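PDB 2OUX: magnesium transporter from Enterococcus faecalis, which probably carries magnesium ions across the cell membrane as a homodimer, its cytoplasmic part, the portion crystallised here, binding magnesium ions. Local coordinates for residues A[14-19]-A[48-53]. Numbering follows the deposited sequence.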
loop_
_atom_site.group_PDB
_atom_site.type_symbol
_atom_site.label_atom_id
_atom_site.label_comp_id
_atom_site.label_asym_id
_atom_site.label_seq_id
_atom_site.Cartn_x
_atom_site.Cartn_y
_atom_site.Cartn_z
ATOM N N LEU A 14 27.831 14.582 6.836
ATOM C CA LEU A 14 28.530 14.689 5.561
ATOM C C LEU A 14 27.747 15.655 4.684
ATOM O O LEU A 14 28.317 16.526 4.029
ATOM C CB LEU A 14 28.605 13.323 4.870
ATOM C CG LEU A 14 29.757 12.356 5.175
ATOM C CD1 LEU A 14 29.860 12.049 6.671
ATOM C CD2 LEU A 14 29.522 11.088 4.381
ATOM N N LEU A 15 26.427 15.485 4.681
ATOM C CA LEU A 15 25.533 16.328 3.898
ATOM C C LEU A 15 25.693 17.801 4.262
ATOM O O LEU A 15 25.795 18.651 3.380
ATOM C CB LEU A 15 24.082 15.914 4.131
ATOM C CG LEU A 15 23.221 15.473 2.950
ATOM C CD1 LEU A 15 21.786 15.318 3.443
ATOM C CD2 LEU A 15 23.277 16.491 1.825
ATOM N N LEU A 16 25.699 18.099 5.558
ATOM C CA LEU A 16 25.853 19.479 6.035
ATOM C C LEU A 16 27.157 20.101 5.542
ATOM O O LEU A 16 27.218 21.292 5.245
ATOM C CB LEU A 16 25.826 19.533 7.569
ATOM C CG LEU A 16 24.571 20.131 8.225
ATOM C CD1 LEU A 16 24.647 19.991 9.745
ATOM C CD2 LEU A 16 24.433 21.588 7.832
ATOM N N GLU A 17 28.201 19.285 5.467
ATOM C CA GLU A 17 29.490 19.773 5.014
ATOM C C GLU A 17 29.504 20.093 3.524
ATOM O O GLU A 17 30.021 21.134 3.123
ATOM C CB GLU A 17 30.588 18.763 5.360
ATOM C CG GLU A 17 31.057 18.867 6.807
ATOM C CD GLU A 17 31.705 20.218 7.117
ATOM O OE1 GLU A 17 32.759 20.528 6.517
ATOM O OE2 GLU A 17 31.163 20.971 7.956
ATOM N N THR A 18 28.936 19.216 2.702
ATOM C CA THR A 18 28.917 19.479 1.269
ATOM C C THR A 18 28.095 20.739 1.054
ATOM O O THR A 18 28.333 21.501 0.118
ATOM C CB THR A 18 28.263 18.334 0.466
ATOM O OG1 THR A 18 26.842 18.394 0.621
ATOM C CG2 THR A 18 28.769 16.982 0.949
ATOM N N LEU A 19 27.128 20.953 1.940
ATOM C CA LEU A 19 26.260 22.115 1.862
ATOM C C LEU A 19 27.054 23.383 2.138
ATOM O O LEU A 19 27.031 24.327 1.346
ATOM C CB LEU A 19 25.117 21.980 2.870
ATOM C CG LEU A 19 24.023 23.045 2.835
ATOM C CD1 LEU A 19 23.497 23.202 1.411
ATOM C CD2 LEU A 19 22.899 22.647 3.786
ATOM N N GLU A 48 18.342 28.912 9.170
ATOM C CA GLU A 48 17.830 29.657 8.030
ATOM C C GLU A 48 18.848 29.839 6.910
ATOM O O GLU A 48 18.486 29.887 5.732
ATOM C CB GLU A 48 17.320 31.022 8.484
ATOM C CG GLU A 48 17.097 31.988 7.340
ATOM C CD GLU A 48 16.535 33.316 7.798
ATOM O OE1 GLU A 48 17.062 33.874 8.789
ATOM O OE2 GLU A 48 15.573 33.804 7.162
ATOM N N LYS A 49 20.119 29.932 7.276
ATOM C CA LYS A 49 21.177 30.127 6.291
ATOM C C LYS A 49 21.310 28.926 5.360
ATOM O O LYS A 49 21.286 29.063 4.135
ATOM C CB LYS A 49 22.508 30.390 7.005
ATOM C CG LYS A 49 22.430 31.510 8.030
ATOM C CD LYS A 49 23.714 31.645 8.844
ATOM C CE LYS A 49 24.854 32.251 8.036
ATOM N NZ LYS A 49 26.066 32.487 8.885
ATOM N N ASP A 50 21.445 27.743 5.945
ATOM C CA ASP A 50 21.588 26.533 5.156
ATOM C C ASP A 50 20.344 26.205 4.326
ATOM O O ASP A 50 20.453 25.610 3.258
ATOM C CB ASP A 50 21.963 25.365 6.068
ATOM C CG ASP A 50 23.289 25.593 6.785
ATOM O OD1 ASP A 50 24.256 26.020 6.126
ATOM O OD2 ASP A 50 23.377 25.341 8.003
ATOM N N ARG A 51 19.163 26.601 4.796
ATOM C CA ARG A 51 17.945 26.335 4.031
ATOM C C ARG A 51 18.038 27.079 2.708
ATOM O O ARG A 51 17.680 26.552 1.653
ATOM C CB ARG A 51 16.694 26.820 4.766
ATOM C CG ARG A 51 16.383 26.128 6.072
ATOM C CD ARG A 51 14.993 26.539 6.553
ATOM N NE ARG A 51 14.905 26.535 8.008
ATOM C CZ ARG A 51 14.650 27.612 8.739
ATOM N NH1 ARG A 51 14.452 28.783 8.151
ATOM N NH2 ARG A 51 14.600 27.519 10.061
ATOM N N GLN A 52 18.523 28.314 2.779
ATOM C CA GLN A 52 18.672 29.153 1.598
ATOM C C GLN A 52 19.547 28.492 0.533
ATOM O O GLN A 52 19.180 28.460 -0.646
ATOM C CB GLN A 52 19.259 30.509 1.995
ATOM C CG GLN A 52 18.274 31.425 2.710
ATOM C CD GLN A 52 17.015 31.683 1.887
ATOM O OE1 GLN A 52 17.066 31.749 0.658
ATOM N NE2 GLN A 52 15.886 31.849 2.566
ATOM N N HIS A 53 20.702 27.976 0.947
ATOM C CA HIS A 53 21.609 27.303 0.018
ATOM C C HIS A 53 20.858 26.157 -0.615
ATOM O O HIS A 53 20.928 25.938 -1.825
ATOM C CB HIS A 53 22.822 26.720 0.747
ATOM C CG HIS A 53 23.776 27.746 1.252
ATOM N ND1 HIS A 53 24.445 28.618 0.426
ATOM C CD2 HIS A 53 24.194 28.037 2.516
ATOM C CE1 HIS A 53 25.231 29.400 1.145
ATOM N NE2 HIS A 53 25.090 29.061 2.418
#
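L19, near the end of helix 8-20, sends its forked tip against D50 and H53, one turn apart on the first turns of helix 48-57. This is helix-on-helix packing in the cytoplasmic region, away from the magnesium sites: helix 8-20 packs on helix 48-57 of the all-helical MgtE N domain, and the short segments' axes, inclined at 73°, approach to 11.0 Å at their closest. CG of L19 stands anti to its own N (chi1 -174°), which carries both methyls across the gap. CD1 meets CB of H53 at 3.6 Å, while CD2 lies 3.7 Å from D50 CB and 3.9 Å from D50 O. The leucine thus presses on the aliphatic roots of two polar residues, whereas the D50 carboxylate is approached by L16. F27 of helix 24-31 and L46 add hydrophobic contacts to L19. L16, one turn earlier, runs at about a right angle to the D50 side chain, its CD2 3.9 Å from D50 OD2, and also rests on L46. Within helix 8-20, L15 O accepts a hydrogen bond from L19 N and another from the T18 hydroxyl, whose OG1 lies 3.0 Å from L15 O, tilted 21° from the carbonyl plane.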